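Local coordinates for AxyAgu115A (Amphibacillus xylanus NBRC 15112, PDB 6NPS), which probably acts as a family GH115 alpha-glucuronidase, a glycoside hydrolase that removes glucuronic acid side groups from xylan, at residues 249-260 with 280-291. The protein carries 3 engineered substitutions. Residues are numbered along the deposited sequence; the frame is centred on the assembly and turned at random.
Sequences PCLRYGEEYKYL and ITKFWEDGLKRT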
ATOM      1  N   PRO A 249      39.966 -25.930  -3.961  1.00 40.70           N
ATOM      2  CA  PRO A 249      40.696 -27.106  -4.448  1.00 38.13           C
ATOM      3  C   PRO A 249      42.096 -27.285  -3.858  1.00 40.67           C
ATOM      4  O   PRO A 249      42.747 -26.350  -3.379  1.00 42.35           O
ATOM      5  CB  PRO A 249      40.789 -26.866  -5.956  1.00 43.24           C
ATOM      6  CG  PRO A 249      40.688 -25.346  -6.116  1.00 42.56           C
ATOM      7  CD  PRO A 249      39.766 -24.913  -5.031  1.00 42.36           C
ATOM      8  N   CYS A 250      42.532 -28.553  -3.889  1.00 36.93           N
ATOM      9  CA  CYS A 250      43.907 -28.960  -3.616  1.00 36.75           C
ATOM     10  C   CYS A 250      44.320 -28.614  -2.194  1.00 34.55           C
ATOM     11  O   CYS A 250      45.457 -28.199  -1.950  1.00 39.59           O
ATOM     12  CB  CYS A 250      44.865 -28.307  -4.609  1.00 36.75           C
ATOM     13  SG  CYS A 250      44.756 -29.152  -6.174  1.00 46.15           S
ATOM     14  N   LEU A 251      43.384 -28.767  -1.266  1.00 35.95           N
ATOM     15  CA  LEU A 251      43.625 -28.697   0.185  1.00 41.65           C
ATOM     16  C   LEU A 251      43.968 -27.282   0.657  1.00 43.10           C
ATOM     17  O   LEU A 251      44.656 -27.088   1.672  1.00 40.96           O
ATOM     18  CB  LEU A 251      44.702 -29.699   0.617  1.00 36.16           C
ATOM     19  CG  LEU A 251      44.421 -31.148   0.192  1.00 35.27           C
ATOM     20  CD1 LEU A 251      45.592 -32.067   0.599  1.00 39.23           C
ATOM     21  CD2 LEU A 251      43.056 -31.674   0.779  1.00 30.95           C
ATOM     22  N   ARG A 252      43.468 -26.291  -0.075  1.00 39.84           N
ATOM     23  CA  ARG A 252      43.651 -24.874   0.223  1.00 36.33           C
ATOM     24  C   ARG A 252      42.296 -24.286   0.589  1.00 36.60           C
ATOM     25  O   ARG A 252      41.431 -24.156  -0.288  1.00 39.03           O
ATOM     26  CB  ARG A 252      44.206 -24.156  -1.001  1.00 36.31           C
ATOM     27  CG  ARG A 252      45.671 -24.539  -1.272  1.00 38.40           C
ATOM     28  CD  ARG A 252      46.563 -24.033  -0.160  1.00 34.50           C
ATOM     29  NE  ARG A 252      47.918 -23.829  -0.662  1.00 40.30           N
ATOM     30  CZ  ARG A 252      48.948 -23.407   0.071  1.00 42.34           C
ATOM     31  NH1 ARG A 252      48.800 -23.132   1.366  1.00 42.49           N
ATOM     32  NH2 ARG A 252      50.143 -23.260  -0.501  1.00 42.02           N
ATOM     33  N   TYR A 253      42.116 -23.866   1.848  1.00 35.39           N
ATOM     34  CA  TYR A 253      40.830 -23.238   2.172  1.00 37.90           C
ATOM     35  C   TYR A 253      40.787 -21.802   1.659  1.00 40.07           C
ATOM     36  O   TYR A 253      41.818 -21.197   1.370  1.00 39.29           O
ATOM     37  CB  TYR A 253      40.563 -23.286   3.672  1.00 41.14           C
ATOM     38  CG  TYR A 253      40.310 -24.729   4.081  1.00 42.28           C
ATOM     39  CD1 TYR A 253      39.060 -25.318   3.873  1.00 39.78           C
ATOM     40  CD2 TYR A 253      41.352 -25.519   4.591  1.00 35.21           C
ATOM     41  CE1 TYR A 253      38.838 -26.652   4.196  1.00 38.59           C
ATOM     42  CE2 TYR A 253      41.130 -26.835   4.922  1.00 41.59           C
ATOM     43  CZ  TYR A 253      39.860 -27.394   4.727  1.00 39.37           C
ATOM     44  OH  TYR A 253      39.629 -28.715   5.037  1.00 41.50           O
ATOM     45  N   GLY A 254      39.566 -21.241   1.621  1.00 42.07           N
ATOM     46  CA  GLY A 254      39.297 -20.066   0.811  1.00 40.38           C
ATOM     47  C   GLY A 254      40.067 -18.823   1.212  1.00 44.13           C
ATOM     48  O   GLY A 254      40.283 -17.934   0.382  1.00 53.00           O
ATOM     49  N   GLU A 255      40.484 -18.720   2.474  1.00 38.92           N
ATOM     50  CA  GLU A 255      41.197 -17.514   2.897  1.00 41.84           C
ATOM     51  C   GLU A 255      42.725 -17.630   2.764  1.00 43.02           C
ATOM     52  O   GLU A 255      43.429 -16.615   2.930  1.00 47.06           O
ATOM     53  CB  GLU A 255      40.837 -17.171   4.348  1.00 48.61           C
ATOM     54  CG  GLU A 255      39.381 -16.737   4.545  1.00 63.19           C
ATOM     55  CD  GLU A 255      39.130 -15.304   4.097  1.00 75.75           C
ATOM     56  OE1 GLU A 255      38.804 -15.074   2.906  1.00 76.70           O
ATOM     57  OE2 GLU A 255      39.267 -14.402   4.951  1.00 84.04           O
ATOM     58  N   GLU A 256      43.259 -18.825   2.468  1.00 41.44           N
ATOM     59  CA  GLU A 256      44.717 -18.990   2.428  1.00 40.18           C
ATOM     60  C   GLU A 256      45.353 -18.068   1.403  1.00 38.40           C
ATOM     61  O   GLU A 256      46.354 -17.404   1.697  1.00 45.98           O
ATOM     62  CB  GLU A 256      45.095 -20.448   2.148  1.00 35.83           C
ATOM     63  CG  GLU A 256      44.681 -21.386   3.304  1.00 37.51           C
ATOM     64  CD  GLU A 256      45.311 -22.791   3.250  1.00 45.49           C
ATOM     65  OE1 GLU A 256      46.545 -22.903   3.027  1.00 55.76           O
ATOM     66  OE2 GLU A 256      44.555 -23.784   3.463  1.00 43.94           O
ATOM     67  N   TYR A 257      44.778 -17.998   0.187  1.00 41.24           N
ATOM     68  CA  TYR A 257      45.447 -17.270  -0.893  1.00 40.91           C
ATOM     69  C   TYR A 257      45.570 -15.789  -0.572  1.00 46.71           C
ATOM     70  O   TYR A 257      46.555 -15.138  -0.962  1.00 47.16           O
ATOM     71  CB  TYR A 257      44.714 -17.480  -2.225  1.00 41.21           C
ATOM     72  CG  TYR A 257      45.496 -16.935  -3.434  1.00 41.41           C
ATOM     73  CD1 TYR A 257      44.959 -15.956  -4.245  1.00 42.92           C
ATOM     74  CD2 TYR A 257      46.749 -17.437  -3.764  1.00 44.10           C
ATOM     75  CE1 TYR A 257      45.644 -15.464  -5.343  1.00 47.85           C
ATOM     76  CE2 TYR A 257      47.467 -16.938  -4.868  1.00 45.19           C
ATOM     77  CZ  TYR A 257      46.910 -15.951  -5.653  1.00 47.08           C
ATOM     78  OH  TYR A 257      47.591 -15.446  -6.747  1.00 45.64           O
ATOM     79  N   LYS A 258      44.610 -15.253   0.172  1.00 44.24           N
ATOM     80  CA  LYS A 258      44.641 -13.839   0.522  1.00 47.66           C
ATOM     81  C   LYS A 258      45.927 -13.449   1.252  1.00 46.26           C
ATOM     82  O   LYS A 258      46.411 -12.330   1.077  1.00 45.77           O
ATOM     83  CB  LYS A 258      43.416 -13.484   1.369  1.00 52.01           C
ATOM     84  CG  LYS A 258      43.181 -12.004   1.477  1.00 64.09           C
ATOM     85  CD  LYS A 258      42.133 -11.643   2.524  1.00 76.03           C
ATOM     86  CE  LYS A 258      42.104 -12.628   3.686  1.00 82.45           C
ATOM     87  NZ  LYS A 258      41.189 -12.156   4.766  1.00 90.16           N
ATOM     88  N   TYR A 259      46.484 -14.340   2.075  1.00 46.84           N
ATOM     89  CA  TYR A 259      47.680 -14.027   2.862  1.00 53.38           C
ATOM     90  C   TYR A 259      48.976 -14.396   2.156  1.00 55.66           C
ATOM     91  O   TYR A 259      50.038 -13.912   2.555  1.00 58.40           O
ATOM     92  CB  TYR A 259      47.659 -14.776   4.207  1.00 58.24           C
ATOM     93  CG  TYR A 259      46.500 -14.435   5.130  1.00 66.19           C
ATOM     94  CD1 TYR A 259      46.645 -13.491   6.148  1.00 70.54           C
ATOM     95  CD2 TYR A 259      45.266 -15.062   4.989  1.00 64.25           C
ATOM     96  CE1 TYR A 259      45.592 -13.184   6.995  1.00 72.28           C
ATOM     97  CE2 TYR A 259      44.202 -14.752   5.829  1.00 66.51           C
ATOM     98  CZ  TYR A 259      44.372 -13.819   6.833  1.00 70.62           C
ATOM     99  OH  TYR A 259      43.325 -13.503   7.673  1.00 71.06           O
ATOM    100  N   LEU A 260      48.920 -15.272   1.150  1.00 57.62           N
ATOM    101  CA  LEU A 260      50.108 -15.766   0.461  1.00 56.84           C
ATOM    102  C   LEU A 260      50.337 -15.102  -0.890  1.00 57.38           C
ATOM    103  O   LEU A 260      51.422 -15.257  -1.461  1.00 54.01           O
ATOM    104  CB  LEU A 260      50.002 -17.297   0.274  1.00 49.25           C
ATOM    105  CG  LEU A 260      49.865 -18.096   1.567  1.00 49.98           C
ATOM    106  CD1 LEU A 260      49.620 -19.563   1.305  1.00 50.94           C
ATOM    107  CD2 LEU A 260      51.029 -17.927   2.478  1.00 52.97           C
ATOM    108  N   ILE A 280      49.357 -20.111  -9.462  1.00 44.52           N
ATOM    109  CA  ILE A 280      48.263 -20.932  -8.940  1.00 46.09           C
ATOM    110  C   ILE A 280      48.685 -22.392  -8.842  1.00 47.26           C
ATOM    111  O   ILE A 280      48.315 -23.090  -7.900  1.00 43.36           O
ATOM    112  CB  ILE A 280      46.992 -20.778  -9.797  1.00 43.76           C
ATOM    113  CG1 ILE A 280      46.526 -19.330  -9.802  1.00 48.06           C
ATOM    114  CG2 ILE A 280      45.863 -21.645  -9.208  1.00 44.54           C
ATOM    115  CD1 ILE A 280      46.158 -18.836  -8.388  1.00 48.14           C
ATOM    116  N   THR A 281      49.507 -22.861  -9.783  1.00 50.92           N
ATOM    117  CA  THR A 281      49.982 -24.244  -9.755  1.00 50.47           C
ATOM    118  C   THR A 281      50.882 -24.508  -8.554  1.00 48.87           C
ATOM    119  O   THR A 281      50.753 -25.544  -7.893  1.00 45.41           O
ATOM    120  CB  THR A 281      50.735 -24.539 -11.051  1.00 53.81           C
ATOM    121  OG1 THR A 281      49.811 -24.494 -12.140  1.00 56.48           O
ATOM    122  CG2 THR A 281      51.406 -25.894 -10.996  1.00 49.46           C
ATOM    123  N   LYS A 282      51.832 -23.600  -8.280  1.00 44.42           N
ATOM    124  CA  LYS A 282      52.696 -23.764  -7.114  1.00 45.43           C
ATOM    125  C   LYS A 282      51.907 -23.580  -5.827  1.00 43.56           C
ATOM    126  O   LYS A 282      52.207 -24.222  -4.814  1.00 45.08           O
ATOM    127  CB  LYS A 282      53.899 -22.778  -7.191  1.00 49.99           C
ATOM    128  CG  LYS A 282      54.931 -22.978  -6.068  1.00 55.87           C
ATOM    129  CD  LYS A 282      56.033 -23.986  -6.438  1.00 68.80           C
ATOM    130  CE  LYS A 282      57.240 -23.884  -5.502  1.00 79.83           C
ATOM    131  NZ  LYS A 282      58.490 -23.474  -6.210  1.00 91.58           N
ATOM    132  N   PHE A 283      50.846 -22.775  -5.867  1.00 41.65           N
ATOM    133  CA  PHE A 283      49.955 -22.671  -4.723  1.00 39.43           C
ATOM    134  C   PHE A 283      49.317 -24.022  -4.396  1.00 38.03           C
ATOM    135  O   PHE A 283      49.354 -24.470  -3.242  1.00 37.81           O
ATOM    136  CB  PHE A 283      48.912 -21.583  -5.010  1.00 40.33           C
ATOM    137  CG  PHE A 283      47.948 -21.328  -3.882  1.00 41.30           C
ATOM    138  CD1 PHE A 283      48.391 -20.821  -2.661  1.00 42.36           C
ATOM    139  CD2 PHE A 283      46.589 -21.545  -4.069  1.00 42.64           C
ATOM    140  CE1 PHE A 283      47.449 -20.577  -1.613  1.00 42.99           C
ATOM    141  CE2 PHE A 283      45.649 -21.319  -3.039  1.00 42.35           C
ATOM    142  CZ  PHE A 283      46.086 -20.812  -1.809  1.00 40.36           C
ATOM    143  N   TRP A 284      48.762 -24.707  -5.412  1.00 38.01           N
ATOM    144  CA  TRP A 284      48.142 -26.019  -5.223  1.00 39.29           C
ATOM    145  C   TRP A 284      49.177 -27.073  -4.840  1.00 39.77           C
ATOM    146  O   TRP A 284      48.903 -27.946  -4.005  1.00 40.08           O
ATOM    147  CB  TRP A 284      47.395 -26.423  -6.500  1.00 39.34           C
ATOM    148  CG  TRP A 284      46.147 -25.598  -6.737  1.00 42.52           C
ATOM    149  CD1 TRP A 284      45.395 -24.972  -5.783  1.00 42.36           C
ATOM    150  CD2 TRP A 284      45.505 -25.336  -7.990  1.00 37.86           C
ATOM    151  NE1 TRP A 284      44.321 -24.330  -6.374  1.00 43.58           N
ATOM    152  CE2 TRP A 284      44.373 -24.550  -7.728  1.00 41.03           C
ATOM    153  CE3 TRP A 284      45.764 -25.722  -9.302  1.00 43.84           C
ATOM    154  CZ2 TRP A 284      43.516 -24.105  -8.736  1.00 44.48           C
ATOM    155  CZ3 TRP A 284      44.893 -25.279 -10.312  1.00 42.54           C
ATOM    156  CH2 TRP A 284      43.797 -24.477 -10.019  1.00 39.47           C
ATOM    157  N   GLU A 285      50.362 -27.005  -5.440  1.00 38.63           N
ATOM    158  CA  GLU A 285      51.456 -27.906  -5.074  1.00 39.66           C
ATOM    159  C   GLU A 285      51.862 -27.759  -3.602  1.00 40.33           C
ATOM    160  O   GLU A 285      52.032 -28.757  -2.890  1.00 41.59           O
ATOM    161  CB  GLU A 285      52.675 -27.635  -5.971  1.00 41.38           C
ATOM    162  CG  GLU A 285      53.844 -28.513  -5.617  1.00 46.92           C
ATOM    163  CD  GLU A 285      55.156 -28.069  -6.293  1.00 61.17           C
ATOM    164  OE1 GLU A 285      55.115 -27.184  -7.176  1.00 65.70           O
ATOM    165  OE2 GLU A 285      56.220 -28.608  -5.922  1.00 65.60           O
ATOM    166  N   ASP A 286      52.070 -26.521  -3.129  1.00 39.48           N
ATOM    167  CA  ASP A 286      52.438 -26.346  -1.725  1.00 37.94           C
ATOM    168  C   ASP A 286      51.301 -26.747  -0.790  1.00 42.49           C
ATOM    169  O   ASP A 286      51.552 -27.261   0.311  1.00 43.29           O
ATOM    170  CB  ASP A 286      52.887 -24.905  -1.496  1.00 38.97           C
ATOM    171  CG  ASP A 286      54.327 -24.661  -2.035  1.00 53.66           C
ATOM    172  OD1 ASP A 286      54.863 -25.610  -2.654  1.00 59.48           O
ATOM    173  OD2 ASP A 286      54.918 -23.568  -1.843  1.00 57.68           O
ATOM    174  N   GLY A 287      50.052 -26.570  -1.220  1.00 41.03           N
ATOM    175  CA  GLY A 287      48.932 -27.061  -0.424  1.00 34.69           C
ATOM    176  C   GLY A 287      48.920 -28.580  -0.305  1.00 39.22           C
ATOM    177  O   GLY A 287      48.664 -29.138   0.777  1.00 38.52           O
ATOM    178  N   LEU A 288      49.164 -29.271  -1.413  1.00 36.19           N
ATOM    179  CA  LEU A 288      49.157 -30.730  -1.376  1.00 37.24           C
ATOM    180  C   LEU A 288      50.339 -31.273  -0.578  1.00 38.92           C
ATOM    181  O   LEU A 288      50.206 -32.289   0.119  1.00 42.07           O
ATOM    182  CB  LEU A 288      49.171 -31.289  -2.806  1.00 39.23           C
ATOM    183  CG  LEU A 288      47.963 -30.922  -3.670  1.00 36.05           C
ATOM    184  CD1 LEU A 288      48.280 -31.208  -5.137  1.00 41.52           C
ATOM    185  CD2 LEU A 288      46.684 -31.670  -3.215  1.00 33.14           C
ATOM    186  N   LYS A 289      51.500 -30.626  -0.675  1.00 44.54           N
ATOM    187  CA  LYS A 289      52.640 -31.015   0.152  1.00 45.87           C
ATOM    188  C   LYS A 289      52.363 -30.790   1.635  1.00 46.11           C
ATOM    189  O   LYS A 289      52.881 -31.529   2.474  1.00 44.43           O
ATOM    190  CB  LYS A 289      53.884 -30.228  -0.254  1.00 46.75           C
ATOM    191  CG  LYS A 289      54.542 -30.672  -1.541  1.00 48.76           C
ATOM    192  CD  LYS A 289      55.901 -29.967  -1.713  1.00 53.91           C
ATOM    193  CE  LYS A 289      56.596 -30.384  -3.009  1.00 56.45           C
ATOM    194  NZ  LYS A 289      57.956 -29.773  -3.155  1.00 61.19           N
ATOM    195  N   ARG A 290      51.558 -29.776   1.980  1.00 43.51           N
ATOM    196  CA  ARG A 290      51.428 -29.397   3.385  1.00 43.80           C
ATOM    197  C   ARG A 290      50.472 -30.317   4.145  1.00 41.02           C
ATOM    198  O   ARG A 290      50.723 -30.648   5.307  1.00 46.35           O
ATOM    199  CB  ARG A 290      50.979 -27.941   3.493  1.00 50.08           C
ATOM    200  CG  ARG A 290      51.460 -27.249   4.748  1.00 59.68           C
ATOM    201  CD  ARG A 290      50.739 -25.931   4.964  1.00 64.67           C
ATOM    202  NE  ARG A 290      50.875 -25.467   6.339  1.00 66.89           N
ATOM    203  CZ  ARG A 290      49.949 -24.758   6.976  1.00 70.16           C
ATOM    204  NH1 ARG A 290      48.825 -24.437   6.348  1.00 73.17           N
ATOM    205  NH2 ARG A 290      50.135 -24.379   8.233  1.00 69.22           N
ATOM    206  N   THR A 291      49.350 -30.714   3.551  1.00 38.79           N
ATOM    207  CA  THR A 291      48.427 -31.572   4.284  1.00 38.56           C
ATOM    208  C   THR A 291      48.021 -32.807   3.483  1.00 38.02           C
ATOM    209  O   THR A 291      47.076 -33.505   3.876  1.00 37.59           O
ATOM    210  CB  THR A 291      47.171 -30.786   4.742  1.00 46.78           C
ATOM    211  OG1 THR A 291      46.401 -30.387   3.609  1.00 45.18           O
ATOM    212  CG2 THR A 291      47.575 -29.565   5.549  1.00 46.07           C
TER
HETATM  213  O   HOH W   1      42.763 -23.633  -4.096  1.00 44.84           O
HETATM  214  O   HOH W   2      47.009 -27.609   2.680  1.00 40.75           O
HETATM  215  O   HOH W   3      47.637 -25.390   3.828  1.00 45.84           O
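R252 and F283 pack closely at the centre of this contact, in which a type I' turn (249-252) and the short helix 256-260 pack against helix 277-291 in the TIM-barrel region of the GH115 fold. The R252 guanidinium lies flat on F283, planes 9° apart, and its opposite face is covered by the backbone of G287; a side chain at that glycine would collide with NE. A bend at chi2 (-66°) folds the arginine so that its CD also makes a CH-pi contact over the ring. Side-on, R252 grips one carbonyl: NE reaches F283 O at 3.0 Å from above the carbonyl plane, and NH2 at 3.1 Å on an in-plane lone pair. Since G287 N also donates to F283 O, three N-H groups share that oxygen. R252 NH1 completes a salt bridge to E256 OE1 (2.8 Å). With R252 cut back to an alanine, one face of F283 would probably lose its cover, F283 O two of its donors, and E256 OE1 this charged mate. Y257 turns its edge to the other face of F283, planes at 66°, while its OH is hydrogen-bonded to the backbone at Y267 O and A270 N. Within the turn, C250 CB packs 3.6 Å from W284 CD1, and L251 meets L288 beside strand 298-300. Toward R290 the fit is looser: this arginine, salt-bridged to D224, stays 4.3 Å from E256 OE1 through NH1, and a water spans the gap. Another water donates to both L251 O and G287 O and accepts from T291 OG1, at 3.0 Å from that hydroxyl.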